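Long-range contacts in cytochrome P450 (Bacillus megaterium, PDB 5L91), which probably acts as a heme-dependent monooxygenase, activating oxygen at its iron, and binds several corticosterone molecules in this crystal: residues 46-51 and 312-317; 76-81 and 189-194; 151-156 and 195-200. All coordinates share one frame; numbering follows the deposited sequence.

Interaction 1 joins two parallel strands of the mixed sheet, and the long loop it closes along the chain contains both other contacts. Its centre lies about 29 Å from that of interaction 2 and about 37 Å from that of interaction 3, which sits across the centre of the chain. Interactions 2 and 3 share the long helix 177-207, their centres about 14 Å apart, and their segments alternate in sequence; they touch where Glu-195 OE2 approaches Ala-79 N, a probable hydrogen bond. Bound corticosterone meets residues of interactions 1 and 2. The sheet and the loop beside helix 177-207 thus both border the steroid-filled region, whereas interaction 3 packs the turn after helix 141-151 against that helix farther along.

Interaction 1 of 3, residues 46-51 and 312-317; sequences VWDVFH and HVVPWM. With C0R (corticosterone), chain F.
The indole of Trp-316 is covered on both faces: the ring of Phe-50 lies over one in an offset stack, planes 10° apart and the centroids of the Phe-50 ring and the Trp-316 five-membered ring 4.5 Å apart, while CG1 of Val-314 sits against the other. At the edge, NE1 of Trp-316 donates to OD1 of Asp-48 over 3.0 Å; the oxygen lies in the indole plane, but the donor comes to it from above the carboxylate plane. OD2 of Asp-48 has its own partner in a salt bridge with Arg-44, so this buried carboxylate is met at both oxygens. Both aromatic side chains hold CG anti to the carbonyl carbon (chi1 -69° in Phe-50, -65° in Trp-316), and they run side by side in the same direction.

Strands 46-49 and 312-315 are parallel neighbours in the main mixed sheet of the P450 fold, flanked by strands 38-41 and 294-296. Trp-47 is gripped twice, its N donating to His-312 O (2.9 Å) and its O accepting from Val-314 N (2.8 Å); Val-49 repeats the pattern with Val-314 O and Trp-316 N. Pro-315 falls between these bonding positions, so its missing N-H costs this pairing nothing. Compact branched residues suit both faces. Val-49 CG2 meets Val-313 CG1 at 3.7 Å on the face of Trp-47, with Val-313 near the heme-binding Arg-294. On the face of Val-46 and Val-314, Val-46 CG1 touches C21 of a corticosterone at 3.6 Å, and C16 of that steroid lies in the ring plane of His-312, 3.4 Å from ND1.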
loop_
_atom_site.group_PDB
_atom_site.type_symbol
_atom_site.label_atom_id
_atom_site.label_comp_id
_atom_site.label_asym_id
_atom_site.label_seq_id
_atom_site.Cartn_x
_atom_site.Cartn_y
_atom_site.Cartn_z
ATOM N N VAL A 46 -20.752 -10.845 -1.341
ATOM C CA VAL A 46 -19.461 -11.223 -1.906
ATOM C C VAL A 46 -19.105 -12.638 -1.508
ATOM O O VAL A 46 -19.550 -13.158 -0.476
ATOM C CB VAL A 46 -18.311 -10.283 -1.461
ATOM C CG1 VAL A 46 -18.549 -8.827 -1.918
ATOM C CG2 VAL A 46 -18.119 -10.393 0.064
ATOM N N TRP A 47 -18.263 -13.235 -2.332
ATOM C CA TRP A 47 -17.563 -14.459 -1.978
ATOM C C TRP A 47 -16.247 -14.076 -1.332
ATOM O O TRP A 47 -15.407 -13.440 -1.969
ATOM C CB TRP A 47 -17.268 -15.334 -3.189
ATOM C CG TRP A 47 -18.419 -15.979 -3.811
ATOM C CD1 TRP A 47 -19.064 -15.567 -4.931
ATOM C CD2 TRP A 47 -19.060 -17.184 -3.392
ATOM N NE1 TRP A 47 -20.068 -16.439 -5.246
ATOM C CE2 TRP A 47 -20.104 -17.435 -4.310
ATOM C CE3 TRP A 47 -18.857 -18.075 -2.337
ATOM C CZ2 TRP A 47 -20.947 -18.537 -4.205
ATOM C CZ3 TRP A 47 -19.698 -19.168 -2.225
ATOM C CH2 TRP A 47 -20.739 -19.390 -3.160
ATOM N N ASP A 48 -16.095 -14.426 -0.071
ATOM C CA ASP A 48 -14.808 -14.379 0.589
ATOM C C ASP A 48 -14.002 -15.637 0.262
ATOM O O ASP A 48 -14.518 -16.762 0.311
ATOM C CB ASP A 48 -15.014 -14.231 2.085
ATOM C CG ASP A 48 -15.619 -12.856 2.464
ATOM O OD1 ASP A 48 -15.126 -11.834 1.959
ATOM O OD2 ASP A 48 -16.559 -12.797 3.272
ATOM N N VAL A 49 -12.719 -15.436 -0.055
ATOM C CA VAL A 49 -11.773 -16.513 -0.324
ATOM C C VAL A 49 -10.611 -16.374 0.655
ATOM O O VAL A 49 -9.861 -15.397 0.582
ATOM C CB VAL A 49 -11.251 -16.446 -1.756
ATOM C CG1 VAL A 49 -10.264 -17.560 -2.020
ATOM C CG2 VAL A 49 -12.406 -16.476 -2.753
ATOM N N PHE A 50 -10.400 -17.393 1.506
ATOM C CA PHE A 50 -9.497 -17.278 2.644
ATOM C C PHE A 50 -8.227 -18.116 2.569
ATOM O O PHE A 50 -7.306 -17.879 3.364
ATOM C CB PHE A 50 -10.221 -17.671 3.923
ATOM C CG PHE A 50 -11.276 -16.694 4.333
ATOM C CD1 PHE A 50 -10.931 -15.535 5.000
ATOM C CD2 PHE A 50 -12.612 -16.922 4.043
ATOM C CE1 PHE A 50 -11.887 -14.628 5.367
ATOM C CE2 PHE A 50 -13.561 -16.027 4.408
ATOM C CZ PHE A 50 -13.203 -14.876 5.082
ATOM N N HIS A 51 -8.176 -19.104 1.694
ATOM C CA HIS A 51 -7.090 -20.057 1.703
ATOM C C HIS A 51 -6.110 -19.678 0.608
ATOM O O HIS A 51 -6.474 -19.057 -0.394
ATOM C CB HIS A 51 -7.604 -21.492 1.547
ATOM C CG HIS A 51 -8.250 -21.775 0.225
ATOM N ND1 HIS A 51 -9.355 -21.074 -0.234
ATOM C CD2 HIS A 51 -7.939 -22.673 -0.742
ATOM C CE1 HIS A 51 -9.683 -21.526 -1.433
ATOM N NE2 HIS A 51 -8.839 -22.490 -1.771
ATOM N N HIS A 312 -19.284 -10.799 -7.041
ATOM C CA HIS A 312 -18.096 -10.149 -6.512
ATOM C C HIS A 312 -17.285 -11.103 -5.630
ATOM O O HIS A 312 -17.855 -11.882 -4.857
ATOM C CB HIS A 312 -18.534 -8.935 -5.706
ATOM C CG HIS A 312 -18.947 -7.784 -6.553
ATOM N ND1 HIS A 312 -18.856 -6.481 -6.127
ATOM C CD2 HIS A 312 -19.396 -7.738 -7.827
ATOM C CE1 HIS A 312 -19.269 -5.681 -7.091
ATOM N NE2 HIS A 312 -19.591 -6.419 -8.133
ATOM N N VAL A 313 -15.950 -11.023 -5.748
ATOM C CA VAL A 313 -15.011 -11.868 -5.005
ATOM C C VAL A 313 -14.036 -11.005 -4.206
ATOM O O VAL A 313 -13.413 -10.107 -4.758
ATOM C CB VAL A 313 -14.209 -12.788 -5.943
ATOM C CG1 VAL A 313 -13.320 -13.751 -5.117
ATOM C CG2 VAL A 313 -15.107 -13.538 -6.831
ATOM N N VAL A 314 -13.832 -11.358 -2.948
ATOM C CA VAL A 314 -12.862 -10.719 -2.076
ATOM C C VAL A 314 -11.848 -11.775 -1.618
ATOM O O VAL A 314 -12.073 -12.491 -0.636
ATOM C CB VAL A 314 -13.543 -10.058 -0.874
ATOM C CG1 VAL A 314 -12.500 -9.540 0.070
ATOM C CG2 VAL A 314 -14.488 -8.925 -1.346
ATOM N N PRO A 315 -10.697 -11.864 -2.284
ATOM C CA PRO A 315 -9.587 -12.712 -1.797
ATOM C C PRO A 315 -8.806 -12.040 -0.671
ATOM O O PRO A 315 -8.428 -10.865 -0.772
ATOM C CB PRO A 315 -8.710 -12.882 -3.039
ATOM C CG PRO A 315 -8.907 -11.643 -3.796
ATOM C CD PRO A 315 -10.329 -11.138 -3.508
ATOM N N TRP A 316 -8.578 -12.794 0.412
ATOM C CA TRP A 316 -7.943 -12.295 1.642
ATOM C C TRP A 316 -6.496 -12.763 1.702
ATOM O O TRP A 316 -6.159 -13.792 2.312
ATOM C CB TRP A 316 -8.704 -12.763 2.880
ATOM C CG TRP A 316 -10.060 -12.196 2.968
ATOM C CD1 TRP A 316 -11.162 -12.650 2.329
ATOM C CD2 TRP A 316 -10.474 -11.058 3.726
ATOM N NE1 TRP A 316 -12.240 -11.890 2.648
ATOM C CE2 TRP A 316 -11.847 -10.895 3.499
ATOM C CE3 TRP A 316 -9.819 -10.161 4.566
ATOM C CZ2 TRP A 316 -12.578 -9.868 4.071
ATOM C CZ3 TRP A 316 -10.538 -9.150 5.133
ATOM C CH2 TRP A 316 -11.914 -9.019 4.899
ATOM N N MET A 317 -5.619 -11.993 1.069
ATOM C CA MET A 317 -4.198 -12.286 1.193
ATOM C C MET A 317 -3.786 -12.359 2.650
ATOM O O MET A 317 -2.985 -13.217 3.034
ATOM C CB MET A 317 -3.358 -11.240 0.478
ATOM C CG MET A 317 -3.616 -11.113 -0.960
ATOM S SD MET A 317 -4.739 -9.761 -1.356
ATOM C CE MET A 317 -3.744 -8.332 -0.967
HETATM C C1 C0R F . -11.469 -2.946 -1.991
HETATM C C2 C0R F . -10.069 -3.250 -2.503
HETATM C C3 C0R F . -9.911 -3.444 -4.086
HETATM C C4 C0R F . -10.886 -2.508 -5.005
HETATM C C5 C0R F . -12.122 -1.905 -4.276
HETATM C C6 C0R F . -13.201 -1.013 -5.025
HETATM C C7 C0R F . -14.584 -1.833 -5.072
HETATM C C8 C0R F . -14.997 -2.209 -3.670
HETATM C C9 C0R F . -13.857 -2.847 -2.754
HETATM C C10 C0R F . -12.452 -2.158 -2.787
HETATM C C11 C0R F . -14.463 -3.059 -1.292
HETATM C C12 C0R F . -15.902 -3.859 -1.326
HETATM C C13 C0R F . -16.917 -3.404 -2.383
HETATM C C14 C0R F . -16.197 -3.150 -3.830
HETATM C C15 C0R F . -17.162 -2.723 -4.628
HETATM C C16 C0R F . -18.387 -3.688 -4.228
HETATM C C17 C0R F . -17.840 -4.331 -2.752
HETATM C C18 C0R F . -17.556 -2.068 -1.884
HETATM C C19 C0R F . -12.552 -0.722 -2.199
HETATM C C20 C0R F . -18.983 -4.595 -1.750
HETATM C C21 C0R F . -18.694 -5.514 -0.546
HETATM O O1 C0R F . -9.123 -4.222 -4.624
HETATM O O2 C0R F . -14.589 -1.880 -0.715
HETATM O O3 C0R F . -20.079 -4.075 -1.926
HETATM O O4 C0R F . -19.552 -5.195 0.529
#

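Interaction 2 of 3, residues 76-81 and 189-194. With C0R (corticosterone), chain G; C0R (corticosterone), chain E.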
loop_
_atom_site.group_PDB
_atom_site.type_symbol
_atom_site.label_atom_id
_atom_site.label_comp_id
_atom_site.label_asym_id
_atom_site.label_seq_id
_atom_site.Cartn_x
_atom_site.Cartn_y
_atom_site.Cartn_z
ATOM N N ARG A 76 -19.249 10.195 -12.620
ATOM C CA ARG A 76 -18.070 11.005 -12.883
ATOM C C ARG A 76 -16.988 10.188 -13.583
ATOM O O ARG A 76 -16.681 9.055 -13.190
ATOM C CB ARG A 76 -17.533 11.549 -11.575
ATOM C CG ARG A 76 -18.029 12.877 -11.293
ATOM C CD ARG A 76 -17.844 13.197 -9.858
ATOM N NE ARG A 76 -16.459 13.191 -9.365
ATOM C CZ ARG A 76 -15.562 14.153 -9.574
ATOM N NH1 ARG A 76 -15.849 15.199 -10.337
ATOM N NH2 ARG A 76 -14.360 14.065 -9.023
ATOM N N GLN A 77 -16.385 10.783 -14.610
ATOM C CA GLN A 77 -15.275 10.149 -15.322
ATOM C C GLN A 77 -13.941 10.746 -14.851
ATOM O O GLN A 77 -13.305 11.564 -15.517
ATOM C CB GLN A 77 -15.487 10.293 -16.830
ATOM C CG GLN A 77 -16.724 9.570 -17.339
ATOM C CD GLN A 77 -16.691 8.091 -17.034
ATOM O OE1 GLN A 77 -15.770 7.383 -17.439
ATOM N NE2 GLN A 77 -17.692 7.617 -16.293
ATOM N N THR A 78 -13.511 10.322 -13.670
ATOM C CA THR A 78 -12.195 10.715 -13.193
ATOM C C THR A 78 -11.134 9.968 -13.981
ATOM O O THR A 78 -11.380 8.884 -14.519
ATOM C CB THR A 78 -12.049 10.424 -11.705
ATOM O OG1 THR A 78 -12.075 9.009 -11.494
ATOM C CG2 THR A 78 -13.198 11.052 -10.959
ATOM N N ALA A 79 -9.949 10.575 -14.073
ATOM C CA ALA A 79 -8.831 9.883 -14.706
ATOM C C ALA A 79 -8.473 8.626 -13.930
ATOM O O ALA A 79 -8.090 7.616 -14.531
ATOM C CB ALA A 79 -7.614 10.813 -14.808
ATOM N N LEU A 80 -8.540 8.700 -12.585
ATOM C CA LEU A 80 -8.304 7.538 -11.723
ATOM C C LEU A 80 -9.237 6.373 -12.055
ATOM O O LEU A 80 -8.840 5.205 -11.954
ATOM C CB LEU A 80 -8.472 7.949 -10.250
ATOM C CG LEU A 80 -8.287 6.873 -9.186
ATOM C CD1 LEU A 80 -6.845 6.413 -9.123
ATOM C CD2 LEU A 80 -8.718 7.454 -7.847
ATOM N N GLY A 81 -10.475 6.663 -12.467
ATOM C CA GLY A 81 -11.447 5.607 -12.674
ATOM C C GLY A 81 -11.092 4.665 -13.798
ATOM O O GLY A 81 -11.545 3.520 -13.801
ATOM N N LYS A 189 -13.298 17.139 -4.839
ATOM C CA LYS A 189 -12.623 18.383 -5.147
ATOM C C LYS A 189 -11.112 18.217 -5.083
ATOM O O LYS A 189 -10.391 18.788 -5.913
ATOM C CB LYS A 189 -13.075 19.486 -4.202
ATOM C CG LYS A 189 -12.240 20.777 -4.379
ATOM C CD LYS A 189 -12.861 22.005 -3.716
ATOM C CE LYS A 189 -12.504 22.151 -2.247
ATOM N NZ LYS A 189 -13.006 23.486 -1.774
ATOM N N ALA A 190 -10.606 17.483 -4.082
ATOM C CA ALA A 190 -9.172 17.215 -4.056
ATOM C C ALA A 190 -8.747 16.525 -5.341
ATOM O O ALA A 190 -7.794 16.949 -5.992
ATOM C CB ALA A 190 -8.793 16.383 -2.837
ATOM N N ASN A 191 -9.488 15.499 -5.758
ATOM C CA ASN A 191 -9.141 14.777 -6.976
ATOM C C ASN A 191 -9.148 15.699 -8.179
ATOM O O ASN A 191 -8.241 15.656 -9.023
ATOM C CB ASN A 191 -10.111 13.615 -7.195
ATOM C CG ASN A 191 -9.953 12.961 -8.536
ATOM O OD1 ASN A 191 -9.200 11.982 -8.691
ATOM N ND2 ASN A 191 -10.657 13.477 -9.529
ATOM N N ASP A 192 -10.194 16.519 -8.289
ATOM C CA ASP A 192 -10.301 17.412 -9.435
ATOM C C ASP A 192 -9.163 18.432 -9.450
ATOM O O ASP A 192 -8.564 18.686 -10.505
ATOM C CB ASP A 192 -11.692 18.084 -9.419
ATOM C CG ASP A 192 -12.798 17.103 -9.771
ATOM O OD1 ASP A 192 -12.466 15.952 -10.205
ATOM O OD2 ASP A 192 -13.980 17.470 -9.645
ATOM N N GLU A 193 -8.836 19.000 -8.290
ATOM C CA GLU A 193 -7.684 19.888 -8.179
ATOM C C GLU A 193 -6.374 19.168 -8.503
ATOM O O GLU A 193 -5.497 19.735 -9.177
ATOM C CB GLU A 193 -7.662 20.477 -6.777
ATOM C CG GLU A 193 -8.792 21.495 -6.603
ATOM C CD GLU A 193 -8.798 22.157 -5.250
ATOM O OE1 GLU A 193 -8.008 21.702 -4.397
ATOM O OE2 GLU A 193 -9.576 23.135 -5.044
ATOM N N LEU A 194 -6.228 17.904 -8.060
ATOM C CA LEU A 194 -5.029 17.154 -8.399
ATOM C C LEU A 194 -4.937 16.963 -9.890
ATOM O O LEU A 194 -3.856 17.069 -10.474
ATOM C CB LEU A 194 -5.026 15.772 -7.713
ATOM C CG LEU A 194 -4.361 15.697 -6.358
ATOM C CD1 LEU A 194 -4.743 14.399 -5.675
ATOM C CD2 LEU A 194 -2.865 15.767 -6.552
HETATM C C1 C0R G . -12.861 5.056 -2.139
HETATM C C2 C0R G . -12.353 3.804 -1.412
HETATM C C3 C0R G . -11.026 3.256 -2.109
HETATM C C4 C0R G . -9.916 4.421 -2.362
HETATM C C5 C0R G . -10.446 5.882 -2.425
HETATM C C6 C0R G . -9.394 7.063 -2.663
HETATM C C7 C0R G . -9.929 8.013 -3.874
HETATM C C8 C0R G . -11.427 8.304 -3.875
HETATM C C9 C0R G . -12.362 7.043 -3.575
HETATM C C10 C0R G . -11.977 6.230 -2.294
HETATM C C11 C0R G . -13.920 7.420 -3.768
HETATM C C12 C0R G . -14.179 8.072 -5.251
HETATM C C13 C0R G . -13.278 9.258 -5.557
HETATM C C14 C0R G . -11.688 8.926 -5.261
HETATM C C15 C0R G . -11.062 10.068 -5.531
HETATM C C16 C0R G . -11.711 10.412 -6.957
HETATM C C17 C0R G . -13.210 9.594 -6.876
HETATM C C18 C0R G . -13.737 10.448 -4.655
HETATM C C19 C0R G . -12.247 7.078 -1.003
HETATM C C20 C0R G . -14.334 10.493 -7.417
HETATM C C21 C0R G . -15.633 9.862 -7.989
HETATM O O1 C0R G . -10.820 2.096 -2.433
HETATM O O2 C0R G . -14.340 8.264 -2.844
HETATM O O3 C0R G . -14.126 11.693 -7.346
HETATM O O4 C0R G . -16.756 10.736 -7.915
HETATM C C1 C0R E . -8.963 3.846 -6.315
HETATM C C2 C0R E . -7.464 3.688 -6.189
HETATM C C3 C0R E . -7.026 2.285 -5.541
HETATM C C4 C0R E . -7.928 0.983 -5.949
HETATM C C5 C0R E . -9.223 1.335 -6.723
HETATM C C6 C0R E . -10.123 0.128 -7.189
HETATM C C7 C0R E . -11.657 0.627 -7.042
HETATM C C8 C0R E . -12.082 1.940 -7.631
HETATM C C9 C0R E . -11.204 3.087 -6.982
HETATM C C10 C0R E . -9.660 2.810 -7.088
HETATM C C11 C0R E . -11.730 4.544 -7.453
HETATM C C12 C0R E . -13.351 4.688 -7.358
HETATM C C13 C0R E . -14.113 3.552 -8.017
HETATM C C14 C0R E . -13.600 2.115 -7.394
HETATM C C15 C0R E . -14.406 1.210 -7.935
HETATM C C16 C0R E . -15.845 1.924 -7.779
HETATM C C17 C0R E . -15.431 3.584 -7.731
HETATM C C18 C0R E . -13.883 3.564 -9.572
HETATM C C19 C0R E . -9.216 3.048 -8.550
HETATM C C20 C0R E . -16.258 4.498 -8.676
HETATM C C21 C0R E . -16.230 6.035 -8.476
HETATM O O1 C0R E . -6.045 2.168 -4.823
HETATM O O2 C0R E . -11.424 4.826 -8.706
HETATM O O3 C0R E . -16.918 3.981 -9.567
HETATM O O4 C0R E . -16.801 6.362 -7.211
HETATM O O HOH W 1 -8.534 11.195 -11.048
#
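Arg-76 reaches from its loop to Asp-192 on the helix, hydrogen-bonding a corticosterone on the way. Its CB and CG pass loosely by the steroid hydroxyl O4, and CD comes within 3.3 Å of that oxygen. A bend at chi3 (61°) then turns the guanidinium so that Arg-76 NE donates to steroid O4 (2.9 Å) and Arg-76 NH2 to the neighbouring ketone O3 (2.9 Å). At the far end the grip on Asp-192 is end-on: Arg-76 NH1 to OD2 at 3.0 Å, on the syn lone pair of OD2, and Arg-76 NH2 to OD1 at 2.9 Å, met from above the carboxylate plane. A long side chain ending in a flat cation with several N-H groups suits this double duty, NH2 serving both steroid and carboxylate.

The loop holding residues 76-81 joins the B and C helices of the P450 fold, and helix 177-207 is the G helix; in this family both commonly border the substrate entrance, consistent with the steroid between them. A leucine in place of Arg-76 would probably leave the Asp-192 carboxylate without this counter-charge and steroid O3 and O4 without these donors.

Asn-191, the preceding helix residue, also donates to the acid, its ND2 giving a 3.1 Å bond to Asp-192 OD1 on the same face as Arg-76 NH2; ND2 also donates to Glu-195. With CG anti to the backbone N (chi1 171°), the amide extends toward the loop, where OD1 accepts from a water at 2.6 Å that in turn accepts from Leu-80 N. Leu-80 lies against a second corticosterone, its CG near O2 and the C19 methyl.

Interaction 3 of 3, residues 151-156 and 195-200; sequences LGVPIE and ETYFYR
The backbones come nearest at Val-153 and Phe-198, whose CA atoms are 8.8 Å apart, as the chain leaving helix 141-151 swings past the flank of helix 177-207. That exit is a Schellman motif: Gly-152 takes a positive phi (114°), at which a side chain would jam against the preceding carbonyl oxygen, so glycine suits the turn. In the P450 fold this is the connection between the E and F helices packing on the G helix, in a part that holds none of the heme-binding residues, although the Leu-151 side chain comes within about 8 Å of the heme.

At this separation the gap is bridged by side chains, and large aromatic groups from the helix do most of the reaching. Val-153, with CG1 anti to the backbone N (chi1 178°), splits its two methyls between two rings: CG2 approaches CE1 of Phe-198 at 4.2 Å, while CG1 turns to the outer end of Tyr-197. A beta-branched residue is apt here, since both methyls branch at CB, close to the backbone, and find separate partners. Leu-151 crosses Phe-198 at about a right angle and sets CD1 4.0 Å from its CZ, so the last turn of helix 141-151 joins the same apolar cluster. Phe-161 of helix 158-168 packs on Leu-151 and Val-153, and Ile-214 of helix 213-219 on Phe-198.

Tyr-197 extends straight from its helix, CG anti to the backbone N (chi1 -176°), meeting Pro-154 from the opposite direction. The rigid proline presents carbon to the phenol, whose polar end is satisfied just beyond by a hydrogen bond between OH and Asp-157 OD2. OH of Tyr-197 rests 3.4 Å from Val-153 CG1 and 3.3 Å from Pro-154 CD.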
loop_
_atom_site.group_PDB
_atom_site.type_symbol
_atom_site.label_atom_id
_atom_site.label_comp_id
_atom_site.label_asym_id
_atom_site.label_seq_id
_atom_site.Cartn_x
_atom_site.Cartn_y
_atom_site.Cartn_z
ATOM N N LEU A 151 7.776 11.955 -8.790
ATOM C CA LEU A 151 6.832 12.280 -9.851
ATOM C C LEU A 151 7.235 13.521 -10.647
ATOM O O LEU A 151 6.909 13.614 -11.838
ATOM C CB LEU A 151 5.445 12.542 -9.272
ATOM C CG LEU A 151 4.529 11.368 -9.094
ATOM C CD1 LEU A 151 3.360 11.819 -8.319
ATOM C CD2 LEU A 151 4.107 10.841 -10.464
ATOM N N GLY A 152 7.884 14.483 -10.011
ATOM C CA GLY A 152 8.222 15.764 -10.639
ATOM C C GLY A 152 7.506 16.968 -10.029
ATOM O O GLY A 152 7.582 18.073 -10.577
ATOM N N VAL A 153 6.852 16.793 -8.895
ATOM C CA VAL A 153 6.217 17.880 -8.181
ATOM C C VAL A 153 7.330 18.775 -7.665
ATOM O O VAL A 153 8.182 18.288 -6.921
ATOM C CB VAL A 153 5.351 17.364 -7.031
ATOM C CG1 VAL A 153 4.740 18.531 -6.281
ATOM C CG2 VAL A 153 4.278 16.426 -7.578
ATOM N N PRO A 154 7.381 20.067 -8.003
ATOM C CA PRO A 154 8.470 20.882 -7.475
ATOM C C PRO A 154 8.289 21.095 -5.991
ATOM O O PRO A 154 7.176 21.143 -5.470
ATOM C CB PRO A 154 8.379 22.187 -8.256
ATOM C CG PRO A 154 6.942 22.281 -8.677
ATOM C CD PRO A 154 6.459 20.842 -8.845
ATOM N N ILE A 155 9.422 21.245 -5.314
ATOM C CA ILE A 155 9.436 21.323 -3.860
ATOM C C ILE A 155 8.461 22.373 -3.348
ATOM O O ILE A 155 7.826 22.187 -2.306
ATOM C CB ILE A 155 10.872 21.575 -3.377
ATOM C CG1 ILE A 155 10.950 21.648 -1.842
ATOM C CG2 ILE A 155 11.415 22.856 -4.050
ATOM C CD1 ILE A 155 10.356 20.456 -1.083
ATOM N N GLU A 156 8.332 23.500 -4.054
ATOM C CA GLU A 156 7.469 24.588 -3.586
ATOM C C GLU A 156 6.003 24.171 -3.463
ATOM O O GLU A 156 5.258 24.743 -2.658
ATOM C CB GLU A 156 7.607 25.777 -4.539
ATOM C CG GLU A 156 9.024 26.299 -4.682
ATOM C CD GLU A 156 9.876 25.608 -5.739
ATOM O OE1 GLU A 156 9.350 25.162 -6.779
ATOM O OE2 GLU A 156 11.118 25.644 -5.567
ATOM N N GLU A 195 -6.061 16.640 -10.526
ATOM C CA GLU A 195 -6.045 16.476 -11.971
ATOM C C GLU A 195 -5.588 17.762 -12.631
ATOM O O GLU A 195 -4.674 17.752 -13.467
ATOM C CB GLU A 195 -7.434 16.063 -12.489
ATOM C CG GLU A 195 -7.894 14.647 -12.057
ATOM C CD GLU A 195 -9.019 14.063 -12.939
ATOM O OE1 GLU A 195 -9.290 14.604 -14.046
ATOM O OE2 GLU A 195 -9.622 13.038 -12.516
ATOM N N THR A 196 -6.182 18.896 -12.223
ATOM C CA THR A 196 -5.793 20.173 -12.812
ATOM C C THR A 196 -4.327 20.408 -12.569
ATOM O O THR A 196 -3.595 20.829 -13.470
ATOM C CB THR A 196 -6.606 21.335 -12.234
ATOM O OG1 THR A 196 -7.994 21.164 -12.543
ATOM C CG2 THR A 196 -6.100 22.715 -12.824
ATOM N N TYR A 197 -3.886 20.134 -11.345
ATOM C CA TYR A 197 -2.479 20.269 -11.031
ATOM C C TYR A 197 -1.623 19.438 -11.994
ATOM O O TYR A 197 -0.660 19.946 -12.579
ATOM C CB TYR A 197 -2.224 19.885 -9.570
ATOM C CG TYR A 197 -0.786 20.123 -9.200
ATOM C CD1 TYR A 197 -0.336 21.399 -8.859
ATOM C CD2 TYR A 197 0.129 19.084 -9.232
ATOM C CE1 TYR A 197 0.975 21.615 -8.560
ATOM C CE2 TYR A 197 1.432 19.294 -8.948
ATOM C CZ TYR A 197 1.861 20.544 -8.621
ATOM O OH TYR A 197 3.176 20.720 -8.329
ATOM N N PHE A 198 -1.963 18.160 -12.201
ATOM C CA PHE A 198 -1.071 17.327 -13.016
ATOM C C PHE A 198 -1.145 17.645 -14.506
ATOM O O PHE A 198 -0.169 17.408 -15.223
ATOM C CB PHE A 198 -1.353 15.837 -12.775
ATOM C CG PHE A 198 -0.747 15.333 -11.532
ATOM C CD1 PHE A 198 0.621 15.472 -11.316
ATOM C CD2 PHE A 198 -1.523 14.764 -10.556
ATOM C CE1 PHE A 198 1.210 15.036 -10.147
ATOM C CE2 PHE A 198 -0.929 14.305 -9.390
ATOM C CZ PHE A 198 0.453 14.463 -9.185
ATOM N N TYR A 199 -2.285 18.120 -15.016
ATOM C CA TYR A 199 -2.296 18.582 -16.411
ATOM C C TYR A 199 -1.294 19.725 -16.606
ATOM O O TYR A 199 -0.571 19.773 -17.613
ATOM C CB TYR A 199 -3.710 19.006 -16.821
ATOM C CG TYR A 199 -4.616 17.843 -17.169
ATOM C CD1 TYR A 199 -4.326 17.028 -18.239
ATOM C CD2 TYR A 199 -5.730 17.535 -16.394
ATOM C CE1 TYR A 199 -5.129 15.967 -18.576
ATOM C CE2 TYR A 199 -6.536 16.462 -16.730
ATOM C CZ TYR A 199 -6.210 15.684 -17.814
ATOM O OH TYR A 199 -6.991 14.612 -18.164
ATOM N N ARG A 200 -1.195 20.604 -15.611
ATOM C CA ARG A 200 -0.218 21.697 -15.634
ATOM C C ARG A 200 1.209 21.174 -15.625
ATOM O O ARG A 200 2.028 21.566 -16.467
ATOM C CB ARG A 200 -0.424 22.571 -14.417
ATOM C CG ARG A 200 -0.830 24.002 -14.637
ATOM C CD ARG A 200 -0.859 24.624 -13.240
ATOM N NE ARG A 200 -2.214 24.938 -12.867
ATOM C CZ ARG A 200 -2.672 24.949 -11.625
ATOM N NH1 ARG A 200 -1.895 24.648 -10.598
ATOM N NH2 ARG A 200 -3.929 25.287 -11.437
#